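PDB 1VHZ: ADP compounds hydrolase nudE, which hydrolyses ADP-ribose to AMP and ribose 5-phosphate, and also acts on NADH, Ap2A and Ap3A, as a magnesium-dependent homodimeric Nudix enzyme. Local coordinates for the interface of chains A and B. Sequence-based numbering; all coordinates share one arbitrary frame. Chains: chain A/B, ADP compounds hydrolase nudE.

Contact 1: the interface of chains A and B. Residues chain A 116-120; chain B 68-69, 76, 168, 170.
The methyl group of A:Ala118 lies over one face of the B:Arg170 guanidinium, 3.8 Å from NH2 and displaced toward the rim, while the carboxylate carbon of B:Glu168 sits in the plane at the guanidinium's edge. A side chain as small as alanine probably permits so near an approach. The carboxylate of B:Glu168 makes a direct hydrogen bond across to chain A: its OE2 accepts the backbone N-H of A:Ala118 at 2.9 Å through the anti lone pair, and the bond is nearly straight (167° at H). On its syn side, slightly out of the carboxylate plane, the same oxygen takes NE of B:Arg170 from its own chain in a salt bridge, and donors from both subunits thus grip it. OE1 is met from above the plane by the backbone N of B:Arg170, which should restrain rotation of the group. CG of B:Glu168 stands anti to its backbone N (chi1 -175°), and a bend at chi2 turns the acid toward A:Ala118. Its methylene CG packs 3.5 Å from CD of A:Pro119. That ring is also met at CG by the carboxylate carbon CD of B:Glu76, 3.5 Å away, the side chains roughly at right angles. Proline gives both glutamates a compact apolar surface. Beyond it, a water joins OE1 of B:Glu76 (2.7 Å), the hydroxyl OG of A:Ser120 and the carbonyl O of B:Tyr68, tying a substrate-binding serine to the partner subunit. CB of B:Ala69 packs against A:Pro119 O and A:Ser120 CA. In the fold, the loop leaving strand 108-116 of chain A passes strands 61-69 and 74-78 and helix 169-183 of chain B, with A:Ser116 and B:Glu168 forming a parallel beta bridge.

Contact 2: the interface of chains A and B. Residues chain A 119-123; chain B 69-72.
Two loops meet here: residues 119-123 of chain A, which follow strand 108-116, and the end of strand 61-69 of chain B with residues 70-72 of the turn that leads to strand 74-78. Both belong to the Nudix hydrolase domain, and the chain A loop includes A:Ser120, a substrate-binding residue. The apolar faces of A:Pro119 and B:Thr72 carry much of the packing: CG2 of B:Thr72 lies 3.6 Å from the ring carbon CB of A:Pro119 and 3.9 Å from CA of A:Ser123. With CG2 beside its own backbone N and OG1 between N and the carbonyl carbon (chi1 51°), the threonine presents both branches to the proline, OG1 also being 3.6 Å from that CB. A branched residue suits this place because its methyl can bridge two positions of the opposing loop; a serine here would lack that methyl and would probably leave a gap between A:Pro119 and A:Ser123. Polar help is slight. The backbone N of B:Thr72 makes a weak hydrogen bond to A:Pro119 O (3.3 Å), and that of B:Gly71 makes another weak one to A:Ser120 O (3.4 Å). B:Gly71 N is nearer to A:Pro119 O, but its N-H points elsewhere. Without a side chain, B:Gly71 probably allows the loops a close backbone approach, and its carbonyl O faces CB of A:Ser123. CG1 of B:Val70 is turned toward A:Ser120 O.

Contact 1: the interface of chains A and B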
ATOM      1  N   SER A 116       0.270  -6.127   4.707  1.00 14.40           N
ATOM      2  CA  SER A 116       1.174  -5.138   5.301  1.00 18.36           C
ATOM      3  C   SER A 116       1.297  -3.995   4.284  1.00 19.64           C
ATOM      4  O   SER A 116       0.842  -4.172   3.132  1.00 19.59           O
ATOM      5  CB  SER A 116       2.550  -5.804   5.475  1.00 17.06           C
ATOM      6  OG  SER A 116       3.200  -5.815   4.214  1.00 24.17           O
ATOM      7  N   MET A 117       1.767  -2.822   4.659  1.00 23.60           N
ATOM      8  CA  MET A 117       1.935  -1.709   3.724  1.00 27.80           C
ATOM      9  C   MET A 117       3.289  -1.031   3.990  1.00 28.50           C
ATOM     10  O   MET A 117       3.535  -0.473   5.049  1.00 25.80           O
ATOM     11  CB  MET A 117       0.833  -0.672   3.829  0.50 30.31           C
ATOM     12  CG  MET A 117      -0.617  -1.077   3.862  0.50 29.63           C
ATOM     13  SD  MET A 117      -1.244  -1.424   5.515  0.50 30.78           S
ATOM     14  CE  MET A 117      -2.485  -0.151   5.717  0.50 15.89           C
ATOM     15  N   ALA A 118       4.213  -1.103   3.045  1.00 32.16           N
ATOM     16  CA  ALA A 118       5.542  -0.522   3.203  1.00 29.36           C
ATOM     17  C   ALA A 118       6.149  -0.836   4.565  1.00 28.92           C
ATOM     18  O   ALA A 118       6.402   0.035   5.401  1.00 27.59           O
ATOM     19  CB  ALA A 118       5.507   0.976   2.924  1.00 29.67           C
ATOM     20  N   PRO A 119       6.445  -2.116   4.815  1.00 25.66           N
ATOM     21  CA  PRO A 119       7.041  -2.598   6.040  1.00 22.82           C
ATOM     22  C   PRO A 119       8.443  -2.105   6.313  1.00 23.22           C
ATOM     23  O   PRO A 119       9.013  -2.317   7.394  1.00 19.95           O
ATOM     24  CB  PRO A 119       6.983  -4.117   5.929  1.00 22.38           C
ATOM     25  CG  PRO A 119       6.896  -4.392   4.468  1.00 24.04           C
ATOM     26  CD  PRO A 119       6.147  -3.228   3.874  1.00 22.13           C
ATOM     27  N   SER A 120       9.095  -1.426   5.375  1.00 26.91           N
ATOM     28  CA  SER A 120      10.428  -0.877   5.611  1.00 29.36           C
ATOM     29  C   SER A 120      10.353   0.262   6.626  1.00 30.15           C
ATOM     30  O   SER A 120      11.296   0.485   7.374  1.00 31.50           O
ATOM     31  CB  SER A 120      11.036  -0.344   4.307  1.00 31.09           C
ATOM     32  OG  SER A 120      11.662  -1.399   3.592  1.00 46.77           O
TER
ATOM     33  N   TYR B  68      15.555  -6.765   3.648  1.00 14.58           N
ATOM     34  CA  TYR B  68      15.214  -6.507   5.027  1.00 16.32           C
ATOM     35  C   TYR B  68      14.342  -5.256   5.161  1.00 18.79           C
ATOM     36  O   TYR B  68      14.539  -4.268   4.462  1.00 21.59           O
ATOM     37  CB  TYR B  68      16.436  -6.439   5.929  1.00 15.10           C
ATOM     38  CG  TYR B  68      16.131  -6.211   7.405  1.00 17.46           C
ATOM     39  CD1 TYR B  68      16.223  -4.945   7.961  1.00 16.34           C
ATOM     40  CD2 TYR B  68      15.752  -7.258   8.231  1.00 16.77           C
ATOM     41  CE1 TYR B  68      15.954  -4.720   9.301  1.00 16.18           C
ATOM     42  CE2 TYR B  68      15.484  -7.055   9.568  1.00 18.64           C
ATOM     43  CZ  TYR B  68      15.586  -5.777  10.098  1.00 19.69           C
ATOM     44  OH  TYR B  68      15.344  -5.574  11.434  1.00 21.32           O
ATOM     45  N   ALA B  69      13.350  -5.360   6.033  1.00 18.06           N
ATOM     46  CA  ALA B  69      12.440  -4.251   6.333  1.00 21.05           C
ATOM     47  C   ALA B  69      12.484  -4.000   7.840  1.00 20.63           C
ATOM     48  O   ALA B  69      12.044  -4.862   8.609  1.00 19.56           O
ATOM     49  CB  ALA B  69      11.037  -4.613   5.871  1.00 16.52           C
ATOM     50  N   GLU B  76      11.299  -9.209   3.525  1.00 14.29           N
ATOM     51  CA  GLU B  76      10.176  -9.237   2.603  1.00 14.74           C
ATOM     52  C   GLU B  76      10.570 -10.128   1.401  1.00 16.39           C
ATOM     53  O   GLU B  76      11.752 -10.344   1.150  1.00 18.62           O
ATOM     54  CB  GLU B  76       9.932  -7.867   1.990  1.00 19.11           C
ATOM     55  CG  GLU B  76       9.309  -6.758   2.805  1.00 26.01           C
ATOM     56  CD  GLU B  76       8.891  -5.612   1.871  1.00 28.46           C
ATOM     57  OE1 GLU B  76       9.593  -4.579   1.861  1.00 29.38           O
ATOM     58  OE2 GLU B  76       7.900  -5.769   1.126  1.00 17.93           O
ATOM     59  N   GLU B 168       2.057  -7.594   0.831  1.00 15.18           N
ATOM     60  CA  GLU B 168       2.153  -6.157   1.033  1.00 14.11           C
ATOM     61  C   GLU B 168       1.355  -5.491  -0.092  1.00 11.89           C
ATOM     62  O   GLU B 168       1.371  -5.950  -1.243  1.00  9.22           O
ATOM     63  CB  GLU B 168       3.621  -5.750   1.076  1.00 11.56           C
ATOM     64  CG  GLU B 168       3.848  -4.285   1.412  1.00 19.56           C
ATOM     65  CD  GLU B 168       3.820  -3.370   0.200  1.00 20.27           C
ATOM     66  OE1 GLU B 168       3.836  -3.853  -0.952  1.00 20.18           O
ATOM     67  OE2 GLU B 168       3.801  -2.142   0.413  1.00 18.65           O
ATOM     68  N   ARG B 170       1.489  -3.021  -2.243  1.00 15.03           N
ATOM     69  CA  ARG B 170       2.091  -2.717  -3.540  1.00 13.40           C
ATOM     70  C   ARG B 170       2.472  -3.970  -4.297  1.00 16.54           C
ATOM     71  O   ARG B 170       2.197  -4.043  -5.510  1.00 15.13           O
ATOM     72  CB  ARG B 170       3.251  -1.734  -3.366  1.00 15.52           C
ATOM     73  CG  ARG B 170       2.709  -0.394  -2.793  1.00 17.02           C
ATOM     74  CD  ARG B 170       3.868   0.475  -2.318  1.00 20.69           C
ATOM     75  NE  ARG B 170       4.800  -0.240  -1.502  1.00 16.74           N
ATOM     76  CZ  ARG B 170       5.984   0.116  -1.050  1.00 28.15           C
ATOM     77  NH1 ARG B 170       6.486   1.308  -1.336  1.00 32.11           N
ATOM     78  NH2 ARG B 170       6.691  -0.734  -0.306  1.00 19.10           N
TER
HETATM   79  O   HOH W   1      12.212  -4.124   2.391  1.00 32.24           O

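Contact 2: the interface of chains A and B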
ATOM      1  N   PRO A 119       6.445  -2.116   4.815  1.00 25.66           N
ATOM      2  CA  PRO A 119       7.041  -2.598   6.040  1.00 22.82           C
ATOM      3  C   PRO A 119       8.443  -2.105   6.313  1.00 23.22           C
ATOM      4  O   PRO A 119       9.013  -2.317   7.394  1.00 19.95           O
ATOM      5  CB  PRO A 119       6.983  -4.117   5.929  1.00 22.38           C
ATOM      6  CG  PRO A 119       6.896  -4.392   4.468  1.00 24.04           C
ATOM      7  CD  PRO A 119       6.147  -3.228   3.874  1.00 22.13           C
ATOM      8  N   SER A 120       9.095  -1.426   5.375  1.00 26.91           N
ATOM      9  CA  SER A 120      10.428  -0.877   5.611  1.00 29.36           C
ATOM     10  C   SER A 120      10.353   0.262   6.626  1.00 30.15           C
ATOM     11  O   SER A 120      11.296   0.485   7.374  1.00 31.50           O
ATOM     12  CB  SER A 120      11.036  -0.344   4.307  1.00 31.09           C
ATOM     13  OG  SER A 120      11.662  -1.399   3.592  1.00 46.77           O
ATOM     14  N   TYR A 121       9.256   1.006   6.628  1.00 30.69           N
ATOM     15  CA  TYR A 121       9.025   2.123   7.511  1.00 34.02           C
ATOM     16  C   TYR A 121       7.862   1.963   8.467  1.00 36.70           C
ATOM     17  O   TYR A 121       7.814   2.652   9.493  1.00 34.51           O
ATOM     18  CB  TYR A 121       8.759   3.406   6.667  1.00 39.38           C
ATOM     19  CG  TYR A 121       9.869   3.603   5.651  1.00 45.90           C
ATOM     20  CD1 TYR A 121      11.090   4.140   6.022  1.00 46.79           C
ATOM     21  CD2 TYR A 121       9.701   3.163   4.345  1.00 50.90           C
ATOM     22  CE1 TYR A 121      12.111   4.277   5.099  1.00 51.52           C
ATOM     23  CE2 TYR A 121      10.720   3.291   3.418  1.00 53.39           C
ATOM     24  CZ  TYR A 121      11.921   3.848   3.804  1.00 54.88           C
ATOM     25  OH  TYR A 121      12.929   3.978   2.877  1.00 60.23           O
ATOM     26  N   PHE A 122       6.866   1.143   8.138  1.00 37.88           N
ATOM     27  CA  PHE A 122       5.697   0.971   8.997  1.00 40.71           C
ATOM     28  C   PHE A 122       5.421  -0.504   9.261  1.00 43.15           C
ATOM     29  O   PHE A 122       5.675  -1.340   8.383  1.00 48.73           O
ATOM     30  CB  PHE A 122       4.433   1.576   8.357  1.00 42.72           C
ATOM     31  CG  PHE A 122       4.644   2.909   7.698  1.00 47.86           C
ATOM     32  CD1 PHE A 122       4.938   2.981   6.344  1.00 50.16           C
ATOM     33  CD2 PHE A 122       4.586   4.083   8.428  1.00 46.37           C
ATOM     34  CE1 PHE A 122       5.157   4.203   5.727  1.00 50.01           C
ATOM     35  CE2 PHE A 122       4.807   5.303   7.817  1.00 49.73           C
ATOM     36  CZ  PHE A 122       5.098   5.363   6.468  1.00 49.28           C
ATOM     37  N   SER A 123       4.821  -0.826  10.393  1.00 40.84           N
ATOM     38  CA  SER A 123       4.509  -2.219  10.700  1.00 43.46           C
ATOM     39  C   SER A 123       3.007  -2.486  10.687  1.00 43.31           C
ATOM     40  O   SER A 123       2.569  -3.584  11.073  1.00 48.66           O
ATOM     41  CB  SER A 123       5.066  -2.555  12.094  1.00 44.29           C
ATOM     42  OG  SER A 123       4.451  -1.690  13.048  1.00 40.91           O
TER
ATOM     43  N   ALA B  69      13.350  -5.360   6.033  1.00 18.06           N
ATOM     44  CA  ALA B  69      12.440  -4.251   6.333  1.00 21.05           C
ATOM     45  C   ALA B  69      12.484  -4.000   7.840  1.00 20.63           C
ATOM     46  O   ALA B  69      12.044  -4.862   8.609  1.00 19.56           O
ATOM     47  CB  ALA B  69      11.037  -4.613   5.871  1.00 16.52           C
ATOM     48  N   VAL B  70      13.033  -2.873   8.284  1.00 21.99           N
ATOM     49  CA  VAL B  70      13.129  -2.613   9.723  1.00 23.35           C
ATOM     50  C   VAL B  70      11.796  -2.357  10.394  1.00 24.36           C
ATOM     51  O   VAL B  70      11.673  -2.528  11.622  1.00 22.74           O
ATOM     52  CB  VAL B  70      14.100  -1.452  10.036  1.00 25.39           C
ATOM     53  CG1 VAL B  70      13.467  -0.101   9.708  1.00 29.41           C
ATOM     54  CG2 VAL B  70      14.496  -1.479  11.507  1.00 26.36           C
ATOM     55  N   GLY B  71      10.772  -1.928   9.645  1.00 23.08           N
ATOM     56  CA  GLY B  71       9.473  -1.661  10.267  1.00 22.03           C
ATOM     57  C   GLY B  71       8.880  -2.926  10.866  1.00 22.25           C
ATOM     58  O   GLY B  71       8.263  -2.895  11.928  1.00 22.60           O
ATOM     59  N   THR B  72       8.996  -4.055  10.171  1.00 21.05           N
ATOM     60  CA  THR B  72       8.457  -5.302  10.714  1.00 22.50           C
ATOM     61  C   THR B  72       9.599  -6.185  11.209  1.00 20.55           C
ATOM     62  O   THR B  72       9.338  -7.302  11.636  1.00 21.88           O
ATOM     63  CB  THR B  72       7.676  -6.085   9.626  1.00 24.68           C
ATOM     64  OG1 THR B  72       8.513  -6.209   8.466  1.00 21.57           O
ATOM     65  CG2 THR B  72       6.412  -5.349   9.243  1.00 19.97           C
TER

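Contact 1 and contact 2 are neighbouring parts of one two-fold interface, the centres of their C-alpha atoms about 6 Å apart. A:Pro119, A:Ser120 and B:Ala69 belong to both, so the chain A loop after strand 108-116 is flanked by different pieces of chain B as it proceeds. Contact 1 adds a carboxylate-to-backbone hydrogen bond and a water bridge, whereas contact 2 rests mainly on loop packing. Because A:Ser120 binds substrate, dimerisation may help to set the shape of this part of the active site. The symmetry repeats both contacts with the chains exchanged, giving each subunit the same support in the homodimer.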